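Long-range contacts in amorpha-4,11-diene synthase (Artemisia annua, PDB 4GAX), which probably cyclises farnesyl diphosphate into a sesquiterpene, amorpha-4,11-diene in the native enzyme, with release of diphosphate: residues L214-P219 with L528-D533; S253-E258 with R300-L305; V283-W288 with D540-M545; E382-F387 with A419-T424; R458-A463 with V534-K539. All blocks are in the same frame, centred on the assembly; numbering follows the deposited sequence.

Interaction 1: L214-P219 with L528-D533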
# COMPACT_ATOMS: atom_id res chain seq x y z
N LEU A 214 -12.72 0.44 2.76
CA LEU A 214 -11.93 -0.76 2.94
C LEU A 214 -10.83 -0.95 1.88
O LEU A 214 -9.67 -1.29 2.20
CB LEU A 214 -12.88 -1.96 2.92
CG LEU A 214 -12.30 -3.35 3.05
CD1 LEU A 214 -11.54 -3.46 4.36
CD2 LEU A 214 -13.44 -4.38 3.00
N TRP A 215 -11.20 -0.71 0.63
CA TRP A 215 -10.28 -0.90 -0.50
C TRP A 215 -9.05 -0.01 -0.39
O TRP A 215 -7.94 -0.41 -0.76
CB TRP A 215 -11.02 -0.63 -1.80
CG TRP A 215 -10.19 -0.70 -3.08
CD1 TRP A 215 -10.15 0.24 -4.07
CD2 TRP A 215 -9.31 -1.77 -3.52
NE1 TRP A 215 -9.30 -0.16 -5.09
CE2 TRP A 215 -8.78 -1.39 -4.77
CE3 TRP A 215 -8.92 -2.99 -2.96
CZ2 TRP A 215 -7.88 -2.19 -5.48
CZ3 TRP A 215 -8.02 -3.79 -3.67
CH2 TRP A 215 -7.51 -3.39 -4.92
N LYS A 216 -9.23 1.20 0.15
CA LYS A 216 -8.13 2.15 0.27
C LYS A 216 -7.25 1.92 1.51
O LYS A 216 -6.11 2.39 1.55
CB LYS A 216 -8.65 3.60 0.22
CG LYS A 216 -8.94 4.06 -1.21
CD LYS A 216 -9.70 5.38 -1.29
CE LYS A 216 -8.92 6.53 -0.69
NZ LYS A 216 -7.50 6.40 -1.04
N ARG A 217 -7.78 1.24 2.53
CA ARG A 217 -7.01 0.95 3.74
C ARG A 217 -6.09 -0.26 3.50
O ARG A 217 -6.51 -1.28 2.93
CB ARG A 217 -7.95 0.66 4.92
CG ARG A 217 -7.24 0.41 6.27
CD ARG A 217 -8.23 0.55 7.44
NE ARG A 217 -9.54 0.11 6.99
CZ ARG A 217 -10.61 0.89 6.90
NH1 ARG A 217 -10.56 2.16 7.29
NH2 ARG A 217 -11.73 0.38 6.44
N LEU A 218 -4.84 -0.14 3.93
CA LEU A 218 -3.89 -1.24 3.80
C LEU A 218 -4.43 -2.44 4.59
O LEU A 218 -4.93 -2.25 5.70
CB LEU A 218 -2.54 -0.81 4.40
CG LEU A 218 -1.50 -0.20 3.46
CD1 LEU A 218 -2.03 0.01 2.05
CD2 LEU A 218 -0.94 1.08 4.04
N PRO A 219 -4.30 -3.66 4.04
CA PRO A 219 -4.88 -4.85 4.69
C PRO A 219 -4.43 -5.10 6.13
O PRO A 219 -5.26 -5.52 6.92
CB PRO A 219 -4.45 -6.02 3.78
CG PRO A 219 -3.50 -5.41 2.74
CD PRO A 219 -3.79 -3.94 2.69
N LEU A 528 1.22 -0.25 -2.38
CA LEU A 528 2.09 0.93 -2.36
C LEU A 528 1.36 2.18 -2.83
O LEU A 528 1.62 3.27 -2.34
CB LEU A 528 3.37 0.71 -3.19
CG LEU A 528 4.35 -0.27 -2.53
CD1 LEU A 528 5.51 -0.59 -3.48
CD2 LEU A 528 4.89 0.29 -1.22
N VAL A 529 0.44 2.04 -3.78
CA VAL A 529 -0.36 3.20 -4.20
C VAL A 529 -1.30 3.66 -3.09
O VAL A 529 -1.40 4.85 -2.80
CB VAL A 529 -1.21 2.89 -5.48
CG1 VAL A 529 -2.11 4.08 -5.82
CG2 VAL A 529 -0.31 2.58 -6.66
N HIS A 530 -1.98 2.71 -2.45
CA HIS A 530 -2.87 3.07 -1.34
C HIS A 530 -2.10 3.64 -0.15
O HIS A 530 -2.60 4.51 0.58
CB HIS A 530 -3.72 1.86 -0.92
CG HIS A 530 -4.83 1.56 -1.88
ND1 HIS A 530 -5.20 0.27 -2.20
CD2 HIS A 530 -5.64 2.38 -2.57
CE1 HIS A 530 -6.19 0.31 -3.07
NE2 HIS A 530 -6.48 1.58 -3.32
N PHE A 531 -0.87 3.17 0.03
CA PHE A 531 -0.02 3.73 1.08
C PHE A 531 0.19 5.24 0.95
O PHE A 531 0.38 5.96 1.97
CB PHE A 531 1.34 3.02 1.13
CG PHE A 531 2.25 3.58 2.18
CD1 PHE A 531 1.99 3.33 3.52
CD2 PHE A 531 3.34 4.36 1.83
CE1 PHE A 531 2.82 3.85 4.50
CE2 PHE A 531 4.18 4.88 2.82
CZ PHE A 531 3.92 4.62 4.15
N LEU A 532 0.14 5.75 -0.27
CA LEU A 532 0.38 7.19 -0.48
C LEU A 532 -0.63 8.01 0.30
O LEU A 532 -0.33 9.13 0.75
CB LEU A 532 0.32 7.57 -1.97
CG LEU A 532 1.28 6.90 -2.96
CD1 LEU A 532 0.80 7.11 -4.41
CD2 LEU A 532 2.68 7.41 -2.78
N ASP A 533 -1.83 7.46 0.47
CA ASP A 533 -2.88 8.15 1.22
C ASP A 533 -2.49 8.28 2.69
O ASP A 533 -2.89 9.24 3.34
CB ASP A 533 -4.21 7.40 1.08
CG ASP A 533 -5.41 8.33 1.20
OD1 ASP A 533 -5.35 9.48 0.68
OD2 ASP A 533 -6.42 7.92 1.81
O HOH W 1 -4.36 4.06 2.68
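A water donates to both backbones, 2.7 Å to Lys216 O and 2.8 Å to His530 O, tying the loop to helix 519-535. A salt bridge joins Lys216 NZ to Asp533 OD2, weak at 3.4 Å. The lysine chain bends at its last two torsions to bring the ammonium to the acid, and Trp504 offers it a cation-pi partner as well. Next comes His530, turned directly at the loop: its CE1 edge points into the face of the Trp215 five-membered ring in a T-shaped stack, centroids 4.6 Å apart and planes at 81°. Lys216 CA covers one His530 face in a CH-pi contact, 3.9 Å from the ring centroid, and the Trp215 carbonyl oxygen sits over that same face. Trp215 NE1 is occupied by Asn508 OD1. Beyond the histidine, Leu218 CD2 meets the Phe531 ring edge at CD1, 3.7 Å away. A flat imidazole suits this slot because both its edge and its face are used. Packing therefore holds the buried centre, while charge and water tie its more polar margin.

Interaction 2: S253-E258 with R300-L305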
# COMPACT_ATOMS: atom_id res chain seq x y z
N SER A 253 5.24 -10.48 15.81
CA SER A 253 6.57 -10.83 16.32
C SER A 253 7.58 -10.89 15.18
O SER A 253 8.72 -10.46 15.33
CB SER A 253 6.55 -12.16 17.08
OG SER A 253 5.90 -12.01 18.32
N LEU A 254 7.16 -11.41 14.03
CA LEU A 254 8.04 -11.51 12.87
C LEU A 254 8.40 -10.10 12.38
O LEU A 254 9.56 -9.81 12.10
CB LEU A 254 7.38 -12.31 11.75
CG LEU A 254 8.14 -12.29 10.42
CD1 LEU A 254 9.49 -13.03 10.53
CD2 LEU A 254 7.30 -12.88 9.30
N HIS A 255 7.40 -9.23 12.30
CA HIS A 255 7.64 -7.84 11.89
C HIS A 255 8.62 -7.19 12.84
O HIS A 255 9.50 -6.44 12.41
CB HIS A 255 6.33 -7.04 11.87
CG HIS A 255 5.35 -7.51 10.85
ND1 HIS A 255 3.99 -7.31 10.97
CD2 HIS A 255 5.53 -8.18 9.68
CE1 HIS A 255 3.37 -7.83 9.93
NE2 HIS A 255 4.28 -8.36 9.13
N ARG A 256 8.47 -7.47 14.13
CA ARG A 256 9.37 -6.90 15.11
C ARG A 256 10.80 -7.43 14.93
O ARG A 256 11.76 -6.68 15.16
CB ARG A 256 8.86 -7.15 16.53
CG ARG A 256 7.71 -6.24 16.92
CD ARG A 256 8.19 -4.80 17.12
NE ARG A 256 9.04 -4.68 18.30
CZ ARG A 256 8.63 -4.32 19.51
NH1 ARG A 256 7.35 -4.03 19.73
NH2 ARG A 256 9.50 -4.24 20.51
N GLU A 257 10.93 -8.70 14.55
CA GLU A 257 12.26 -9.27 14.26
C GLU A 257 12.92 -8.57 13.06
O GLU A 257 14.12 -8.28 13.09
CB GLU A 257 12.16 -10.79 13.98
CG GLU A 257 11.68 -11.63 15.16
CD GLU A 257 11.66 -13.13 14.86
OE1 GLU A 257 11.44 -13.51 13.68
OE2 GLU A 257 11.87 -13.94 15.79
N GLU A 258 12.14 -8.34 12.01
CA GLU A 258 12.61 -7.64 10.81
C GLU A 258 13.08 -6.22 11.13
O GLU A 258 14.13 -5.78 10.67
CB GLU A 258 11.50 -7.60 9.75
CG GLU A 258 11.04 -8.98 9.32
CD GLU A 258 9.75 -8.95 8.49
OE1 GLU A 258 9.16 -7.85 8.33
OE2 GLU A 258 9.33 -10.03 8.00
N ARG A 300 11.93 -11.41 3.45
CA ARG A 300 13.18 -10.97 2.81
C ARG A 300 12.94 -9.76 1.92
O ARG A 300 13.75 -8.82 1.90
CB ARG A 300 13.82 -12.08 1.98
CG ARG A 300 14.38 -13.23 2.80
CD ARG A 300 15.45 -14.01 2.02
NE ARG A 300 16.73 -13.29 1.96
CZ ARG A 300 17.64 -13.29 2.93
NH1 ARG A 300 17.42 -13.97 4.05
NH2 ARG A 300 18.77 -12.61 2.79
N ALA A 301 11.82 -9.78 1.20
CA ALA A 301 11.48 -8.66 0.32
C ALA A 301 11.25 -7.38 1.10
O ALA A 301 11.70 -6.32 0.67
CB ALA A 301 10.25 -8.99 -0.53
N ARG A 302 10.56 -7.46 2.25
CA ARG A 302 10.35 -6.27 3.08
C ARG A 302 11.65 -5.67 3.59
O ARG A 302 11.83 -4.44 3.61
CB ARG A 302 9.46 -6.60 4.30
CG ARG A 302 7.98 -6.66 4.01
CD ARG A 302 7.19 -6.67 5.32
NE ARG A 302 7.41 -7.91 6.07
CZ ARG A 302 6.83 -9.07 5.77
NH1 ARG A 302 5.99 -9.14 4.73
NH2 ARG A 302 7.07 -10.15 6.51
N ILE A 303 12.55 -6.53 4.04
CA ILE A 303 13.81 -6.04 4.62
C ILE A 303 14.63 -5.33 3.55
O ILE A 303 15.16 -4.25 3.78
CB ILE A 303 14.61 -7.18 5.28
CG1 ILE A 303 13.90 -7.60 6.58
CG2 ILE A 303 16.04 -6.73 5.57
CD1 ILE A 303 14.46 -8.89 7.20
N PHE A 304 14.71 -5.92 2.36
CA PHE A 304 15.48 -5.31 1.28
C PHE A 304 14.84 -3.99 0.85
O PHE A 304 15.54 -3.00 0.61
CB PHE A 304 15.57 -6.26 0.07
CG PHE A 304 16.41 -5.71 -1.04
CD1 PHE A 304 17.75 -5.43 -0.82
CD2 PHE A 304 15.85 -5.41 -2.27
CE1 PHE A 304 18.55 -4.88 -1.83
CE2 PHE A 304 16.64 -4.86 -3.30
CZ PHE A 304 18.00 -4.61 -3.08
N LEU A 305 13.52 -3.97 0.73
CA LEU A 305 12.80 -2.79 0.30
C LEU A 305 13.01 -1.66 1.30
O LEU A 305 13.23 -0.51 0.92
CB LEU A 305 11.32 -3.10 0.11
CG LEU A 305 10.36 -1.94 -0.23
CD1 LEU A 305 10.74 -1.26 -1.54
CD2 LEU A 305 8.90 -2.49 -0.33
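Two helices of the all-alpha terpene synthase fold, 238-269 and 299-322, meet here; their segments 253-258 and 300-305 run at 37° with axes 10.8 Å apart. What bridges so wide a gap is a bidentate salt bridge. Arg302 grips the Glu258 carboxylate side-on: NE donates to OE1 at 2.9 Å along a nearly straight line (178°), and NH2 donates to OE2 at 2.7 Å. Both oxygens use their syn lone pairs and lie close to the guanidinium plane. Tyr286 OH and Ser299 OG bond to OE1 and OE2, and Arg302 NH1 reaches the carbonyls of Arg293 and Glu295, so the carboxylate would probably stay ionised. His255, fixed through NE2 to Phe294 O, brings CD2 over one guanidinium face, 4.0 Å from Arg302 NH2. Beneath the bridge, Ile303 CG1 packs on Glu258 CB at 4.0 Å. Glutamate is long enough to cross to arginine's paired donors. The bridge lies near the start of helix 299-322, whose later part carries DDxxD, and is helix-helix packing of the class I terpene synthase fold.

Interaction 3: V283-W288 with D540-M545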
# COMPACT_ATOMS: atom_id res chain seq x y z
N VAL A 283 12.52 3.46 11.09
CA VAL A 283 11.20 2.92 11.43
C VAL A 283 10.22 3.29 10.32
O VAL A 283 9.41 2.47 9.87
CB VAL A 283 10.68 3.45 12.78
CG1 VAL A 283 9.24 2.96 13.04
CG2 VAL A 283 11.60 3.01 13.91
N GLU A 284 10.33 4.54 9.88
CA GLU A 284 9.53 5.06 8.78
C GLU A 284 9.76 4.33 7.45
O GLU A 284 8.82 4.07 6.70
CB GLU A 284 9.77 6.57 8.65
CG GLU A 284 9.18 7.40 9.81
CD GLU A 284 9.95 7.27 11.14
OE1 GLU A 284 11.12 6.80 11.16
OE2 GLU A 284 9.38 7.65 12.20
N CYS A 285 11.01 3.98 7.15
CA CYS A 285 11.28 3.26 5.91
C CYS A 285 10.68 1.86 5.99
O CYS A 285 10.11 1.35 5.03
CB CYS A 285 12.78 3.17 5.65
SG CYS A 285 13.59 4.78 5.41
N TYR A 286 10.81 1.24 7.16
CA TYR A 286 10.24 -0.09 7.35
C TYR A 286 8.71 -0.09 7.22
O TYR A 286 8.14 -0.99 6.60
CB TYR A 286 10.65 -0.67 8.72
CG TYR A 286 10.01 -2.01 8.95
CD1 TYR A 286 9.05 -2.21 9.94
CD2 TYR A 286 10.33 -3.08 8.13
CE1 TYR A 286 8.44 -3.46 10.11
CE2 TYR A 286 9.73 -4.32 8.29
CZ TYR A 286 8.79 -4.51 9.28
OH TYR A 286 8.19 -5.75 9.42
N PHE A 287 8.05 0.92 7.78
CA PHE A 287 6.59 0.99 7.76
C PHE A 287 6.10 1.08 6.32
O PHE A 287 5.12 0.46 5.95
CB PHE A 287 6.08 2.19 8.59
CG PHE A 287 4.60 2.14 8.87
CD1 PHE A 287 4.08 1.19 9.75
CD2 PHE A 287 3.73 3.03 8.27
CE1 PHE A 287 2.70 1.12 10.01
CE2 PHE A 287 2.35 2.98 8.53
CZ PHE A 287 1.84 2.02 9.39
N TRP A 288 6.82 1.84 5.52
CA TRP A 288 6.53 1.93 4.09
C TRP A 288 6.73 0.57 3.41
O TRP A 288 5.87 0.11 2.62
CB TRP A 288 7.43 3.00 3.50
CG TRP A 288 7.11 3.49 2.15
CD1 TRP A 288 6.36 2.87 1.19
CD2 TRP A 288 7.53 4.73 1.58
NE1 TRP A 288 6.30 3.65 0.06
CE2 TRP A 288 7.02 4.80 0.27
CE3 TRP A 288 8.31 5.79 2.05
CZ2 TRP A 288 7.24 5.89 -0.57
CZ3 TRP A 288 8.53 6.89 1.20
CH2 TRP A 288 8.00 6.92 -0.09
N ASP A 540 3.69 16.14 5.70
CA ASP A 540 4.78 15.29 5.22
C ASP A 540 5.35 14.54 6.43
O ASP A 540 6.07 15.11 7.25
CB ASP A 540 5.87 16.13 4.55
CG ASP A 540 6.77 15.30 3.65
OD1 ASP A 540 6.65 14.06 3.66
OD2 ASP A 540 7.61 15.90 2.95
N ALA A 541 5.02 13.25 6.53
CA ALA A 541 5.24 12.50 7.77
C ALA A 541 6.66 11.95 7.97
O ALA A 541 6.87 11.12 8.86
CB ALA A 541 4.21 11.38 7.90
N PHE A 542 7.63 12.41 7.19
CA PHE A 542 9.00 11.90 7.30
C PHE A 542 9.97 12.83 8.03
O PHE A 542 11.02 12.39 8.51
CB PHE A 542 9.57 11.53 5.92
CG PHE A 542 9.58 10.06 5.66
CD1 PHE A 542 10.75 9.40 5.31
CD2 PHE A 542 8.41 9.32 5.76
CE1 PHE A 542 10.76 8.04 5.07
CE2 PHE A 542 8.40 7.96 5.52
CZ PHE A 542 9.58 7.32 5.17
N THR A 543 9.63 14.12 8.09
CA THR A 543 10.38 15.08 8.90
C THR A 543 9.52 15.40 10.12
O THR A 543 9.95 15.28 11.26
CB THR A 543 10.66 16.37 8.13
OG1 THR A 543 9.48 17.19 8.11
CG2 THR A 543 11.08 16.05 6.70
N ALA A 544 8.28 15.82 9.84
CA ALA A 544 7.25 15.87 10.86
C ALA A 544 6.74 14.45 11.05
O ALA A 544 7.29 13.51 10.48
CB ALA A 544 6.12 16.78 10.42
N MET A 545 5.69 14.30 11.84
CA MET A 545 5.02 13.01 11.96
C MET A 545 3.67 13.21 12.62
O MET A 545 3.59 13.42 13.84
CB MET A 545 5.84 12.01 12.77
CG MET A 545 5.16 10.65 12.90
SD MET A 545 5.86 9.57 14.15
CE MET A 545 6.30 8.18 13.13
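Glu284, on helix 282-292, starts the contact with its aliphatic root: CB lies over one face of the Phe542 ring, 3.9 Å from the centroid, a CH-pi contact. The chain then bends at chi2 (73°), carrying OE2 to within 3.3 Å of Met545 CE; Trp37 NE1 is the hydrogen-bond partner of this oxygen. Cys285 adds a looser touch, SG to Phe542 CE1 at 4.3 Å, its small side chain fitting between the phenyl ring and helix 299-322. One turn on from Glu284, Trp288 directs the edge of its six-membered ring at the Phe542 face in an offset T-shaped stack, planes at 84°, with CE3 3.7 Å from CZ. Phe542 is thus the main residue through which the loop meets the helix; an alanine here removes the ring that Glu284 and Trp288 pack on and would probably loosen a loop already poorly ordered at several residues. In related plant sesquiterpene synthases the equivalent tryptophan lines the active-site pocket and the equivalent loop closes its mouth, so this arrangement probably belongs to that lid.

Interaction 4: E382-F387 with A419-T424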
# COMPACT_ATOMS: atom_id res chain seq x y z
N GLU A 382 19.28 -1.14 -13.50
CA GLU A 382 19.10 -0.03 -14.44
C GLU A 382 18.03 0.94 -13.94
O GLU A 382 18.13 2.15 -14.15
CB GLU A 382 18.74 -0.58 -15.82
CG GLU A 382 18.46 0.48 -16.88
CD GLU A 382 19.69 1.29 -17.26
OE1 GLU A 382 20.83 0.84 -17.00
OE2 GLU A 382 19.50 2.39 -17.82
N PHE A 383 17.01 0.43 -13.26
CA PHE A 383 15.99 1.30 -12.70
C PHE A 383 16.55 2.16 -11.58
O PHE A 383 16.11 3.29 -11.36
CB PHE A 383 14.82 0.48 -12.17
CG PHE A 383 13.82 0.07 -13.23
CD1 PHE A 383 12.72 0.87 -13.50
CD2 PHE A 383 14.01 -1.09 -13.95
CE1 PHE A 383 11.80 0.50 -14.47
CE2 PHE A 383 13.09 -1.47 -14.92
CZ PHE A 383 11.98 -0.67 -15.18
N VAL A 384 17.53 1.62 -10.86
CA VAL A 384 18.16 2.39 -9.80
C VAL A 384 18.99 3.50 -10.43
O VAL A 384 18.92 4.66 -9.99
CB VAL A 384 19.05 1.49 -8.92
CG1 VAL A 384 19.58 2.30 -7.74
CG2 VAL A 384 18.23 0.31 -8.41
N LYS A 385 19.74 3.17 -11.47
CA LYS A 385 20.53 4.17 -12.18
C LYS A 385 19.61 5.21 -12.80
O LYS A 385 19.93 6.40 -12.79
CB LYS A 385 21.36 3.54 -13.28
CG LYS A 385 22.49 2.67 -12.77
CD LYS A 385 23.23 2.09 -13.96
CE LYS A 385 24.41 1.26 -13.54
NZ LYS A 385 25.06 0.71 -14.76
N ASP A 386 18.48 4.77 -13.34
CA ASP A 386 17.56 5.70 -14.01
C ASP A 386 16.94 6.68 -13.01
O ASP A 386 16.64 7.82 -13.35
CB ASP A 386 16.46 4.97 -14.76
CG ASP A 386 15.80 5.85 -15.80
OD1 ASP A 386 16.53 6.34 -16.69
OD2 ASP A 386 14.57 6.08 -15.72
N PHE A 387 16.78 6.22 -11.77
CA PHE A 387 16.28 7.07 -10.69
C PHE A 387 17.26 8.21 -10.40
O PHE A 387 16.87 9.38 -10.34
CB PHE A 387 16.05 6.23 -9.43
CG PHE A 387 15.75 7.04 -8.20
CD1 PHE A 387 14.52 7.66 -8.05
CD2 PHE A 387 16.70 7.17 -7.19
CE1 PHE A 387 14.25 8.41 -6.92
CE2 PHE A 387 16.43 7.92 -6.06
CZ PHE A 387 15.21 8.54 -5.92
N ALA A 419 8.24 5.73 -8.14
CA ALA A 419 7.20 4.77 -8.53
C ALA A 419 7.81 3.55 -9.22
O ALA A 419 7.49 2.41 -8.88
CB ALA A 419 6.15 5.43 -9.42
N ASN A 420 8.69 3.80 -10.19
CA ASN A 420 9.38 2.74 -10.90
C ASN A 420 10.34 1.97 -9.99
O ASN A 420 10.42 0.73 -10.03
CB ASN A 420 10.16 3.30 -12.10
CG ASN A 420 9.25 3.98 -13.13
OD1 ASN A 420 8.03 3.78 -13.13
ND2 ASN A 420 9.85 4.79 -14.00
N LEU A 421 11.07 2.71 -9.17
CA LEU A 421 12.11 2.12 -8.33
C LEU A 421 11.52 1.20 -7.25
O LEU A 421 11.96 0.04 -7.10
CB LEU A 421 13.00 3.20 -7.71
CG LEU A 421 14.09 2.72 -6.75
CD1 LEU A 421 14.99 1.72 -7.44
CD2 LEU A 421 14.91 3.89 -6.23
N LEU A 422 10.52 1.69 -6.52
CA LEU A 422 9.87 0.88 -5.50
C LEU A 422 9.24 -0.37 -6.10
O LEU A 422 9.28 -1.44 -5.48
CB LEU A 422 8.81 1.70 -4.75
CG LEU A 422 9.35 2.90 -3.96
CD1 LEU A 422 8.23 3.58 -3.19
CD2 LEU A 422 10.49 2.48 -3.03
N THR A 423 8.64 -0.24 -7.28
CA THR A 423 8.02 -1.40 -7.93
C THR A 423 9.07 -2.46 -8.29
O THR A 423 8.92 -3.64 -7.96
CB THR A 423 7.29 -1.00 -9.24
OG1 THR A 423 6.22 -0.10 -8.94
CG2 THR A 423 6.73 -2.23 -9.95
N THR A 424 10.13 -2.04 -8.94
CA THR A 424 11.16 -2.99 -9.32
C THR A 424 11.98 -3.48 -8.12
O THR A 424 12.59 -4.56 -8.19
CB THR A 424 12.06 -2.44 -10.44
OG1 THR A 424 12.66 -1.22 -10.01
CG2 THR A 424 11.22 -2.19 -11.71
O HOH W 2 12.90 4.57 -14.21
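This is antiparallel helix packing in the class I terpene synthase fold: segments 382-387 and 419-424 of helices 374-399 and 419-429 run at 157° with axes 9.2 Å apart. On the second helix Asn420 comes first, laying CB against the edge of the Phe383 ring, 3.8 Å from CD1, while its ND2 gives a hydrogen to a water that in turn donates to Asp386 OD2, a polar link at the margin. Leu421, with CG anti to its backbone N, forks between two neighbours: CD1 touches Val384 CG2 at 3.7 Å and CD2 sits over a face of Phe387, 4.0 Å from the centroid. Thr424 closes the row, its OG1 in the crowded position between backbone N and carbonyl carbon, which puts CG2 anti to the carbonyl carbon, over the Phe383 ring. Replacing Phe383 by an alanine takes away the ring face under Thr424 CG2 and would probably weaken the packing between the helices. A branched, compact threonine suits a ring so near: its CG2 stands 3.5 Å from the Phe383 centroid, only 4° off the ring normal.

Interaction 5: R458-A463 with V534-K539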
# COMPACT_ATOMS: atom_id res chain seq x y z
N ARG A 458 0.10 14.89 -6.38
CA ARG A 458 -1.12 15.61 -6.01
C ARG A 458 -1.39 15.52 -4.51
O ARG A 458 -1.77 16.50 -3.88
CB ARG A 458 -2.34 15.09 -6.78
CG ARG A 458 -2.24 15.17 -8.30
CD ARG A 458 -2.40 16.59 -8.82
NE ARG A 458 -2.08 16.67 -10.25
CZ ARG A 458 -2.24 17.76 -10.99
NH1 ARG A 458 -2.72 18.87 -10.46
NH2 ARG A 458 -1.92 17.73 -12.28
N LEU A 459 -1.21 14.33 -3.95
CA LEU A 459 -1.49 14.13 -2.52
C LEU A 459 -0.52 14.94 -1.67
O LEU A 459 -0.90 15.49 -0.63
CB LEU A 459 -1.45 12.65 -2.15
CG LEU A 459 -2.66 11.85 -2.66
CD1 LEU A 459 -2.51 10.36 -2.35
CD2 LEU A 459 -3.96 12.40 -2.06
N ASN A 460 0.73 15.02 -2.11
CA ASN A 460 1.75 15.78 -1.40
C ASN A 460 1.55 17.29 -1.55
O ASN A 460 1.90 18.06 -0.65
CB ASN A 460 3.16 15.37 -1.85
CG ASN A 460 4.25 15.94 -0.97
OD1 ASN A 460 3.99 16.43 0.13
ND2 ASN A 460 5.50 15.86 -1.44
N ASP A 461 0.96 17.71 -2.66
CA ASP A 461 0.66 19.13 -2.89
C ASP A 461 -0.54 19.61 -2.08
O ASP A 461 -0.81 20.81 -2.00
CB ASP A 461 0.43 19.41 -4.37
CG ASP A 461 1.70 19.36 -5.18
OD1 ASP A 461 2.73 18.89 -4.66
OD2 ASP A 461 1.67 19.79 -6.35
N LEU A 462 -1.27 18.67 -1.49
CA LEU A 462 -2.42 19.00 -0.65
C LEU A 462 -2.10 18.96 0.84
O LEU A 462 -2.99 18.81 1.68
CB LEU A 462 -3.61 18.11 -0.98
CG LEU A 462 -4.37 18.50 -2.25
CD1 LEU A 462 -5.10 17.31 -2.84
CD2 LEU A 462 -5.34 19.63 -1.95
N ALA A 463 -0.80 19.07 1.15
CA ALA A 463 -0.33 19.30 2.52
C ALA A 463 1.06 19.95 2.52
O ALA A 463 1.41 20.68 3.45
CB ALA A 463 -0.31 18.00 3.31
N VAL A 534 -1.72 7.32 3.20
CA VAL A 534 -1.21 7.36 4.57
C VAL A 534 0.03 8.24 4.64
O VAL A 534 0.21 9.05 5.56
CB VAL A 534 -0.84 5.94 5.06
CG1 VAL A 534 0.01 6.01 6.33
CG2 VAL A 534 -2.11 5.12 5.29
N LEU A 535 0.90 8.08 3.66
CA LEU A 535 2.11 8.88 3.58
C LEU A 535 1.78 10.38 3.61
O LEU A 535 2.37 11.14 4.38
CB LEU A 535 2.86 8.56 2.28
CG LEU A 535 4.39 8.47 2.32
CD1 LEU A 535 5.01 8.93 1.00
CD2 LEU A 535 4.97 9.22 3.51
N TYR A 536 0.80 10.78 2.80
CA TYR A 536 0.49 12.20 2.67
C TYR A 536 -0.84 12.59 3.32
O TYR A 536 -1.55 13.44 2.80
CB TYR A 536 0.50 12.60 1.19
CG TYR A 536 1.84 12.35 0.53
CD1 TYR A 536 1.97 11.44 -0.51
CD2 TYR A 536 2.98 13.03 0.94
CE1 TYR A 536 3.19 11.20 -1.12
CE2 TYR A 536 4.21 12.80 0.34
CZ TYR A 536 4.30 11.89 -0.69
OH TYR A 536 5.52 11.65 -1.29
N ALA A 537 -1.14 12.00 4.48
CA ALA A 537 -2.44 12.20 5.14
C ALA A 537 -2.77 13.66 5.52
O ALA A 537 -3.75 14.22 5.03
CB ALA A 537 -2.57 11.29 6.35
N ALA A 538 -1.96 14.26 6.39
CA ALA A 538 -2.24 15.62 6.85
C ALA A 538 -0.98 16.49 6.90
O ALA A 538 -1.05 17.69 7.20
CB ALA A 538 -2.93 15.61 8.21
N LYS A 539 0.16 15.88 6.60
CA LYS A 539 1.43 16.59 6.49
C LYS A 539 2.45 15.67 5.82
O LYS A 539 2.12 14.55 5.42
CB LYS A 539 1.93 17.06 7.86
CG LYS A 539 1.88 15.99 8.95
CD LYS A 539 0.91 16.38 10.07
CE LYS A 539 1.44 17.54 10.90
NZ LYS A 539 0.47 18.66 10.99
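The last turn of helix 447-461 runs out beside the end of helix 519-535, the two segments approaching to 5.6 Å between the CA atoms of Asn460 and Tyr536 and 5.1 Å between those of Ala463 and Lys539. From Asn460 the sequence resembles the start of the NSE/DTE motif, the second metal-binding motif of class I terpene synthases, and residues 536-539 enter the loop that joins the last two helices of the fold. Tyr536, the first residue to leave helical backbone angles, faces the other segment and carries the contact. With CG anti to its carbonyl carbon (chi1 -60°), it presents one ring face to Asn460. Leu535 CB covers the opposite face, so the ring is sandwiched. Leu459 adds an aliphatic touch, CB to Tyr536 CB at 3.9 Å, while its branches pack toward helices 489-513 and 519-535. A tyrosine suits this partly exposed margin, since its ring can be packed while the hydroxyl end is tolerated at the edge. Farther along, at the surface, Ala463 CB comes within 3.9 Å of Lys539 CA, where both residues are poorly ordered. The ring contact itself is a CH-pi one: Asn460 CB lies over the Tyr536 face, 3.7 Å from the centroid and 18° off the normal.

In the fold
Interactions 1 to 4 are buried, whereas interaction 5 lies at the surface. Interactions 1 and 5 share helix 519-535, and interaction 3 uses the loop that follows it, so that helix and its tail gather three contacts. Trp288 of interaction 3 joins several: it packs on Phe531 and Leu528 of interaction 1, on Leu535 of interaction 5 and on Leu422 of interaction 4. The Tyr286 hydroxyl of interaction 3 hydrogen-bonds Glu258 of interaction 2. The chemistry varies with place: interaction 2 buries a bidentate ion pair with further hydrogen-bond partners, interaction 1 mixes rings with a weak one, interactions 3 and 4 rely on aromatic and CH-pi packing, and interaction 5 on a single tyrosine face beside poorly ordered chain.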